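Local atomic coordinates of deoxycytidylate deaminase (Cyanophage S-TIM5, PDB entry 4P9E), a protein that probably catalyses the zinc-dependent hydrolytic deamination of dCMP to dUMP, and is subject to allosteric inhibition by dTTP. Residues S20-C25 and H43-T48; M28-I33 and L91-S96; A71-L76 and P99-M104. All blocks are in the same frame, centred on the assembly; numbering follows the deposited sequence.

Contact 1 of 3, residues S20-C25 and H43-T48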
loop_
_atom_site.group_PDB
_atom_site.type_symbol
_atom_site.label_atom_id
_atom_site.label_comp_id
_atom_site.label_asym_id
_atom_site.label_seq_id
_atom_site.Cartn_x
_atom_site.Cartn_y
_atom_site.Cartn_z
ATOM N N SER A 20 0.648 24.231 14.079
ATOM C CA SER A 20 0.943 24.433 15.493
ATOM C C SER A 20 -0.156 25.268 16.136
ATOM O O SER A 20 -0.480 25.079 17.304
ATOM C CB SER A 20 2.310 25.093 15.709
ATOM O OG SER A 20 2.355 26.397 15.166
ATOM N N GLN A 21 -0.760 26.159 15.359
ATOM C CA GLN A 21 -1.731 27.100 15.897
ATOM C C GLN A 21 -3.125 26.506 16.061
ATOM O O GLN A 21 -4.014 27.144 16.612
ATOM C CB GLN A 21 -1.780 28.354 15.030
ATOM C CG GLN A 21 -0.446 29.054 14.944
ATOM C CD GLN A 21 -0.052 29.726 16.247
ATOM O OE1 GLN A 21 -0.667 30.718 16.647
ATOM N NE2 GLN A 21 0.979 29.197 16.917
ATOM N N VAL A 22 -3.304 25.281 15.587
ATOM C CA VAL A 22 -4.552 24.550 15.756
ATOM C C VAL A 22 -4.592 23.942 17.152
ATOM O O VAL A 22 -5.661 23.705 17.721
ATOM C CB VAL A 22 -4.672 23.444 14.692
ATOM C CG1 VAL A 22 -5.818 22.496 14.996
ATOM C CG2 VAL A 22 -4.835 24.055 13.304
ATOM N N SER A 23 -3.415 23.677 17.708
ATOM C CA SER A 23 -3.309 23.068 19.005
ATOM C C SER A 23 -3.917 23.907 20.138
ATOM O O SER A 23 -4.245 25.073 19.925
ATOM C CB SER A 23 -1.834 22.989 19.463
ATOM O OG SER A 23 -1.715 22.464 20.774
ATOM N N ASN A 24 -4.078 23.334 21.300
ATOM C CA ASN A 24 -4.831 23.968 22.377
ATOM C C ASN A 24 -4.014 24.154 23.671
ATOM O O ASN A 24 -4.551 24.531 24.715
ATOM C CB ASN A 24 -6.068 23.141 22.716
ATOM C CG ASN A 24 -7.305 23.990 22.775
ATOM O OD1 ASN A 24 -8.002 24.161 21.769
ATOM N ND2 ASN A 24 -7.591 24.539 23.950
ATOM N N CYS A 25 -2.727 23.864 23.578
ATOM C CA CYS A 25 -1.867 23.910 24.739
ATOM C C CYS A 25 -1.343 25.317 24.948
ATOM O O CYS A 25 -0.921 25.981 24.010
ATOM C CB CYS A 25 -0.746 22.892 24.595
ATOM S SG CYS A 25 -1.321 21.288 24.115
ATOM N N HIS A 43 0.532 15.262 8.940
ATOM C CA HIS A 43 0.713 16.461 9.734
ATOM C C HIS A 43 0.277 16.146 11.151
ATOM O O HIS A 43 -0.322 15.112 11.406
ATOM C CB HIS A 43 -0.075 17.624 9.145
ATOM C CG HIS A 43 -1.539 17.358 9.027
ATOM N ND1 HIS A 43 -2.463 17.893 9.890
ATOM C CD2 HIS A 43 -2.231 16.596 8.150
ATOM C CE1 HIS A 43 -3.674 17.477 9.551
ATOM N NE2 HIS A 43 -3.555 16.694 8.499
ATOM N N GLY A 44 0.594 17.027 12.078
ATOM C CA GLY A 44 0.375 16.728 13.468
ATOM C C GLY A 44 0.626 17.941 14.325
ATOM O O GLY A 44 1.402 18.829 13.988
ATOM N N TRP A 45 -0.057 17.976 15.451
ATOM C CA TRP A 45 0.153 19.043 16.383
ATOM C C TRP A 45 0.015 18.510 17.792
ATOM O O TRP A 45 -0.299 17.342 18.011
ATOM C CB TRP A 45 -0.806 20.204 16.111
ATOM C CG TRP A 45 -2.266 19.841 16.193
ATOM C CD1 TRP A 45 -3.028 19.769 17.323
ATOM C CD2 TRP A 45 -3.142 19.506 15.101
ATOM N NE1 TRP A 45 -4.306 19.413 17.010
ATOM C CE2 TRP A 45 -4.411 19.244 15.662
ATOM C CE3 TRP A 45 -2.972 19.398 13.715
ATOM C CZ2 TRP A 45 -5.512 18.877 14.878
ATOM C CZ3 TRP A 45 -4.069 19.037 12.935
ATOM C CH2 TRP A 45 -5.322 18.783 13.519
ATOM N N ASN A 46 0.330 19.315 18.789
ATOM C CA ASN A 46 0.320 18.764 20.133
ATOM C C ASN A 46 -1.035 18.887 20.815
ATOM O O ASN A 46 -1.730 19.880 20.666
ATOM C CB ASN A 46 1.461 19.326 20.989
ATOM C CG ASN A 46 1.335 20.798 21.228
ATOM O OD1 ASN A 46 0.605 21.490 20.531
ATOM N ND2 ASN A 46 2.044 21.291 22.226
ATOM N N GLY A 47 -1.418 17.851 21.548
ATOM C CA GLY A 47 -2.693 17.855 22.224
ATOM C C GLY A 47 -3.182 16.496 22.660
ATOM O O GLY A 47 -2.485 15.497 22.562
ATOM N N THR A 48 -4.411 16.481 23.150
ATOM C CA THR A 48 -5.054 15.277 23.669
ATOM C C THR A 48 -5.642 14.422 22.550
ATOM O O THR A 48 -6.011 14.938 21.487
ATOM C CB THR A 48 -6.197 15.630 24.653
ATOM O OG1 THR A 48 -7.290 16.233 23.940
ATOM C CG2 THR A 48 -5.696 16.569 25.727
#

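Contact 2 of 3, residues M28-I33 and L91-S96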
loop_
_atom_site.group_PDB
_atom_site.type_symbol
_atom_site.label_atom_id
_atom_site.label_comp_id
_atom_site.label_asym_id
_atom_site.label_seq_id
_atom_site.Cartn_x
_atom_site.Cartn_y
_atom_site.Cartn_z
ATOM N N MET A 28 2.962 25.266 25.097
ATOM C CA MET A 28 3.674 25.240 23.832
ATOM C C MET A 28 2.768 24.753 22.730
ATOM O O MET A 28 2.113 23.730 22.887
ATOM C CB MET A 28 4.846 24.288 23.941
ATOM C CG MET A 28 6.040 24.689 23.142
ATOM S SD MET A 28 7.375 23.606 23.636
ATOM C CE MET A 28 8.774 24.733 23.567
ATOM N N LYS A 29 2.722 25.493 21.627
ATOM C CA LYS A 29 2.078 25.023 20.404
ATOM C C LYS A 29 3.114 24.522 19.373
ATOM O O LYS A 29 3.999 25.260 18.949
ATOM C CB LYS A 29 1.198 26.114 19.803
ATOM C CG LYS A 29 0.143 26.636 20.745
ATOM C CD LYS A 29 -1.029 27.252 19.981
ATOM C CE LYS A 29 -1.967 28.002 20.919
ATOM N NZ LYS A 29 -2.262 27.211 22.156
ATOM N N VAL A 30 2.998 23.254 18.990
ATOM C CA VAL A 30 3.948 22.612 18.083
ATOM C C VAL A 30 3.230 22.031 16.867
ATOM O O VAL A 30 2.124 21.487 16.975
ATOM C CB VAL A 30 4.694 21.463 18.798
ATOM C CG1 VAL A 30 5.893 20.991 17.980
ATOM C CG2 VAL A 30 5.136 21.906 20.183
ATOM N N GLY A 31 3.855 22.153 15.707
ATOM C CA GLY A 31 3.328 21.532 14.511
ATOM C C GLY A 31 4.393 20.666 13.891
ATOM O O GLY A 31 5.571 20.957 14.014
ATOM N N ALA A 32 3.985 19.587 13.238
ATOM C CA ALA A 32 4.924 18.761 12.476
ATOM C C ALA A 32 4.327 18.367 11.122
ATOM O O ALA A 32 3.116 18.318 10.961
ATOM C CB ALA A 32 5.354 17.521 13.275
ATOM N N ILE A 33 5.205 18.109 10.159
ATOM C CA ILE A 33 4.851 17.781 8.780
ATOM C C ILE A 33 5.818 16.708 8.294
ATOM O O ILE A 33 7.024 16.879 8.409
ATOM C CB ILE A 33 5.005 19.021 7.878
ATOM C CG1 ILE A 33 3.815 19.943 8.057
ATOM C CG2 ILE A 33 5.061 18.651 6.435
ATOM C CD1 ILE A 33 2.542 19.354 7.547
ATOM N N LEU A 91 11.167 15.185 8.431
ATOM C CA LEU A 91 10.254 15.801 9.359
ATOM C C LEU A 91 10.485 17.313 9.439
ATOM O O LEU A 91 11.585 17.742 9.761
ATOM C CB LEU A 91 10.503 15.184 10.718
ATOM C CG LEU A 91 9.556 15.631 11.813
ATOM C CD1 LEU A 91 8.129 15.277 11.416
ATOM C CD2 LEU A 91 9.965 14.948 13.094
ATOM N N PHE A 92 9.471 18.120 9.131
ATOM C CA PHE A 92 9.530 19.548 9.455
ATOM C C PHE A 92 8.742 19.802 10.722
ATOM O O PHE A 92 7.536 19.620 10.761
ATOM C CB PHE A 92 8.962 20.424 8.350
ATOM C CG PHE A 92 9.784 20.436 7.116
ATOM C CD1 PHE A 92 10.604 21.509 6.830
ATOM C CD2 PHE A 92 9.753 19.370 6.233
ATOM C CE1 PHE A 92 11.366 21.512 5.684
ATOM C CE2 PHE A 92 10.520 19.381 5.097
ATOM C CZ PHE A 92 11.323 20.446 4.825
ATOM N N CYS A 93 9.423 20.234 11.767
ATOM C CA CYS A 93 8.729 20.552 12.986
ATOM C C CYS A 93 8.978 22.023 13.388
ATOM O O CYS A 93 10.021 22.589 13.068
ATOM C CB CYS A 93 9.150 19.560 14.077
ATOM S SG CYS A 93 8.012 19.508 15.495
ATOM N N THR A 94 8.013 22.654 14.044
ATOM C CA THR A 94 8.249 23.984 14.602
ATOM C C THR A 94 9.297 23.941 15.707
ATOM O O THR A 94 10.033 24.891 15.900
ATOM C CB THR A 94 6.967 24.631 15.173
ATOM O OG1 THR A 94 6.345 23.747 16.108
ATOM C CG2 THR A 94 5.987 24.962 14.068
ATOM N N HIS A 95 9.369 22.830 16.424
ATOM C CA HIS A 95 10.317 22.719 17.515
ATOM C C HIS A 95 11.246 21.536 17.396
ATOM O O HIS A 95 10.882 20.519 16.827
ATOM C CB HIS A 95 9.590 22.653 18.845
ATOM C CG HIS A 95 8.858 23.911 19.185
ATOM N ND1 HIS A 95 7.713 24.301 18.525
ATOM C CD2 HIS A 95 9.131 24.877 20.086
ATOM C CE1 HIS A 95 7.299 25.452 19.024
ATOM N NE2 HIS A 95 8.133 25.822 19.977
ATOM N N SER A 96 12.461 21.712 17.907
ATOM C CA SER A 96 13.380 20.625 18.196
ATOM C C SER A 96 12.598 19.567 18.981
ATOM O O SER A 96 11.783 19.920 19.826
ATOM C CB SER A 96 14.577 21.181 18.992
ATOM O OG SER A 96 15.078 20.284 19.977
#

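Contact 3 of 3, residues A71-L76 and P99-M104. With ZN (zinc ion), chain B.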
loop_
_atom_site.group_PDB
_atom_site.type_symbol
_atom_site.label_atom_id
_atom_site.label_comp_id
_atom_site.label_asym_id
_atom_site.label_seq_id
_atom_site.Cartn_x
_atom_site.Cartn_y
_atom_site.Cartn_z
ATOM N N ALA A 71 3.383 16.757 18.706
ATOM C CA ALA A 71 3.100 16.874 17.285
ATOM C C ALA A 71 3.739 15.730 16.495
ATOM O O ALA A 71 3.156 15.214 15.542
ATOM C CB ALA A 71 3.608 18.213 16.771
ATOM N N GLU A 72 4.943 15.342 16.904
ATOM C CA GLU A 72 5.695 14.313 16.209
ATOM C C GLU A 72 5.045 12.953 16.436
ATOM O O GLU A 72 4.941 12.153 15.516
ATOM C CB GLU A 72 7.168 14.295 16.666
ATOM C CG GLU A 72 7.931 15.626 16.551
ATOM C CD GLU A 72 7.793 16.515 17.791
ATOM O OE1 GLU A 72 6.685 16.594 18.379
ATOM O OE2 GLU A 72 8.804 17.150 18.171
ATOM N N GLN A 73 4.607 12.689 17.663
ATOM C CA GLN A 73 3.788 11.516 17.951
ATOM C C GLN A 73 2.506 11.404 17.093
ATOM O O GLN A 73 2.178 10.327 16.593
ATOM C CB GLN A 73 3.464 11.458 19.437
ATOM C CG GLN A 73 4.647 10.995 20.247
ATOM C CD GLN A 73 4.553 11.340 21.726
ATOM O OE1 GLN A 73 3.543 11.854 22.202
ATOM N NE2 GLN A 73 5.633 11.071 22.458
ATOM N N ASN A 74 1.806 12.516 16.909
ATOM C CA ASN A 74 0.643 12.539 16.025
ATOM C C ASN A 74 0.948 12.229 14.554
ATOM O O ASN A 74 0.272 11.404 13.925
ATOM C CB ASN A 74 -0.100 13.860 16.149
ATOM C CG ASN A 74 -1.171 13.811 17.203
ATOM O OD1 ASN A 74 -1.844 12.792 17.366
ATOM N ND2 ASN A 74 -1.341 14.907 17.931
ATOM N N ALA A 75 1.960 12.887 14.013
ATOM C CA ALA A 75 2.390 12.610 12.657
ATOM C C ALA A 75 2.756 11.127 12.485
ATOM O O ALA A 75 2.263 10.450 11.579
ATOM C CB ALA A 75 3.565 13.520 12.277
ATOM N N LEU A 76 3.613 10.636 13.373
ATOM C CA LEU A 76 3.993 9.234 13.413
ATOM C C LEU A 76 2.809 8.267 13.467
ATOM O O LEU A 76 2.765 7.282 12.738
ATOM C CB LEU A 76 4.879 8.995 14.627
ATOM C CG LEU A 76 5.416 7.568 14.767
ATOM C CD1 LEU A 76 6.277 7.199 13.578
ATOM C CD2 LEU A 76 6.202 7.450 16.041
ATOM N N PRO A 99 13.462 13.980 23.804
ATOM C CA PRO A 99 14.121 12.679 23.664
ATOM C C PRO A 99 13.185 11.527 23.265
ATOM O O PRO A 99 13.637 10.654 22.531
ATOM C CB PRO A 99 14.708 12.440 25.060
ATOM C CG PRO A 99 14.963 13.791 25.574
ATOM C CD PRO A 99 13.803 14.610 25.095
ATOM N N ASP A 100 11.931 11.528 23.725
ATOM C CA ASP A 100 10.990 10.443 23.424
ATOM C C ASP A 100 10.567 10.433 21.950
ATOM O O ASP A 100 10.356 9.374 21.351
ATOM C CB ASP A 100 9.739 10.526 24.311
ATOM C CG ASP A 100 10.068 10.568 25.808
ATOM O OD1 ASP A 100 11.084 9.942 26.221
ATOM O OD2 ASP A 100 9.307 11.234 26.565
ATOM N N CYS A 101 10.430 11.617 21.373
ATOM C CA CYS A 101 10.126 11.698 19.967
ATOM C C CYS A 101 11.369 11.347 19.156
ATOM O O CYS A 101 11.296 10.623 18.171
ATOM C CB CYS A 101 9.567 13.076 19.618
ATOM S SG CYS A 101 7.940 13.400 20.375
ATOM N N SER A 102 12.522 11.820 19.600
ATOM C CA SER A 102 13.780 11.501 18.937
ATOM C C SER A 102 14.074 10.005 18.741
ATOM O O SER A 102 14.475 9.606 17.655
ATOM C CB SER A 102 14.933 12.177 19.666
ATOM O OG SER A 102 14.815 13.580 19.545
ATOM N N LYS A 103 13.871 9.190 19.777
ATOM C CA LYS A 103 14.053 7.740 19.690
ATOM C C LYS A 103 13.251 7.162 18.544
ATOM O O LYS A 103 13.695 6.244 17.846
ATOM C CB LYS A 103 13.506 7.035 20.932
ATOM C CG LYS A 103 14.082 7.399 22.261
ATOM C CD LYS A 103 13.401 6.582 23.384
ATOM C CE LYS A 103 11.892 6.753 23.416
ATOM N NZ LYS A 103 11.329 6.411 24.750
ATOM N N MET A 104 12.032 7.673 18.402
ATOM C CA MET A 104 11.057 7.078 17.506
ATOM C C MET A 104 11.302 7.517 16.080
ATOM O O MET A 104 11.233 6.714 15.140
ATOM C CB MET A 104 9.647 7.436 17.950
ATOM C CG MET A 104 9.280 6.837 19.298
ATOM S SD MET A 104 7.497 6.741 19.552
ATOM C CE MET A 104 7.157 8.375 20.178
HETATM ZN ZN ZN B . 8.402 14.990 21.967
HETATM O O HOH W 1 8.747 17.095 20.764
#

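Contact 1 of 3, residues S20-C25 and H43-T48
Val22 and Trp45 supply the apolar half of this contact. One methyl of Val22, CG1, sits over a face of the Trp45 indole, 3.8 Å from the centroid of the six-membered ring and 20° off its normal, which makes a CH-pi contact. CG1 is anti to the backbone N (chi1 169°), and that rotation places the methyl over the ring. A branched aliphatic residue suits this place because it offers the flat indole a compact methyl. Nearby, the backbone also touches the ring, with Ser23 CA 3.7 Å from Trp45 CD1. Ile8 of a neighbouring subunit packs on both Val22 and Trp45.

The polar half centres on the small hydroxyl of Ser23. Ser23 OG lies 2.6 Å from Asn46 O and 2.5 Å from Asn46 OD1, and which of them takes its single proton is not settled. Ser23 OG also accepts the backbone N-H of Cys25 at 3.3 Å in a nearly straight bond (164°), forming an ST turn. This loop joins helix 6-20 to strand 31-36 of the cytidine deaminase fold. It rests against the end of strand 39-45 and the loop after it, where Trp45, Gly47 and Thr48 contact dCMP and dTTP in ligand-bound structures of this protein. Asn46 suits its place by having two polar ends: while OD1 faces Ser23, ND2 donates to Met28 O.

Sulfur contacts are looser. Cys25 SG, which forms a disulfide with Cys57, approaches Asn46 O and Gly47 CA, but Cys25 is poorly ordered and modelled in two conformers, so these approaches are uncertain. At Gly47, the backbone angles would press a CB against the preceding carbonyl oxygen, so glycine fits there.

Contact 2 of 3, residues M28-I33 and L91-S96
Ile33 and Phe92 face each other as an antiparallel hydrogen-bonded pair: Ile33 N donates to Phe92 O at 2.8 Å, and Phe92 N to Ile33 O at 2.8 Å, the first more bent. Ala32 and Cys93 form the adjoining non-hydrogen-bonded pair; the small Ala32 CB meets Cys93 SG and Leu91 CD1. Thr94 N donates to Gly31 O at 3.0 Å. The return bond runs to a side chain, since Gly31 N donates to Thr94 OG1 at 3.0 Å (164°). Threonine suits the corner the chain turns at Thr94 because its OG1, set between the backbone N and the carbonyl carbon (chi1 53°), can take that N-H.

These strands, 31-36 and 90-93, are central neighbours in the five-stranded mixed sheet of the deaminase fold. Ala32 and Cys93 face helix 71-80, which brings Cys93 beside Glu72, the predicted proton donor; Ile33 and Phe92 face helix 6-20.

Farther out, Thr94 OG1 lies in the plane of the His95 imidazole at its edge, 2.8 Å from His95 ND1, with either atom a possible donor. Val30 CG1 packs on Thr94 OG1 and Cys93 SG. At the exposed end, the flexible Met28 reaches His95 tip to tip, Met28 CE 3.5 Å from His95 CD2.

Contact 3 of 3, residues A71-L76 and P99-M104
Gln73 and Met104 meet in the closely packed part of this helix pair, where the terminal methyl of Met104, CE, lies 3.6 Å from Gln73 CG. The methionine chain bends at chi3 (-85°), which swings CE onto the glutamine. Met104 SD lies 3.8 Å from Leu76 CD2, and the Leu76 and Met104 side chains cross at about a right angle. An unbranched, pliable thioether suits a position that must fit both a branched methyl and the aliphatic part of an amide side chain. Gln73 is anchored at its far end, where OE1 accepts from His70 N.

Around the metal the residues are also buried, but the link is less direct, mediated by zinc and water. No direct hydrogen bond joins the two segments. Cys101 SG binds the zinc ion at 2.3 Å and lies 3.9 Å from Glu72 CB, with Gln73 NE2 equally near. A water 2.5 Å from the zinc lies between the metal and Glu72 and donates to Glu72 OE2 at 2.6 Å. Bending at chi2 (88°) carries CD of Glu72 back toward the site. His70 and Cys98 complete the coordination with Cys101. His70 and Glu72, the predicted proton donor, belong to the His-Ala-Glu motif of cytidine deaminases, and Cys98 and Cys101 to Pro-Cys-x-x-Cys. The loose side holds the partly exposed Asn74, Pro99 and Asp100, which add little or nothing to the contact.

The segment axes run in nearly the same direction, at 29°. Helix 71-80 lies over the sheet, with Glu72 touching Leu91 and Cys93 of strand 90-93, while a neighbouring subunit packs on Gln73, Leu76, Pro99 and Lys103.

After helix 6-20, the chain enters 20-25, continues through 28-33, which leads into strand 31-36, and returns along strand 39-45 to 43-48, where contact 1 closes a loop of 17 intervening residues. Contact 2 crosses it, because 28-33 lies inside that loop and its partner, 91-96, comes later, closing a loop of 57. Contact 3 opens at 71-76, inside the span of contact 2, and closes a loop of 22 at 99-104 beyond it, so these two cross as well. Contacts 1 and 3 follow in series, yet Trp45 O accepts from Asn74 ND2. Ala71 CB packs against Gly44, Trp45 and Val30, tying helix 71-80 to contacts 1 and 2.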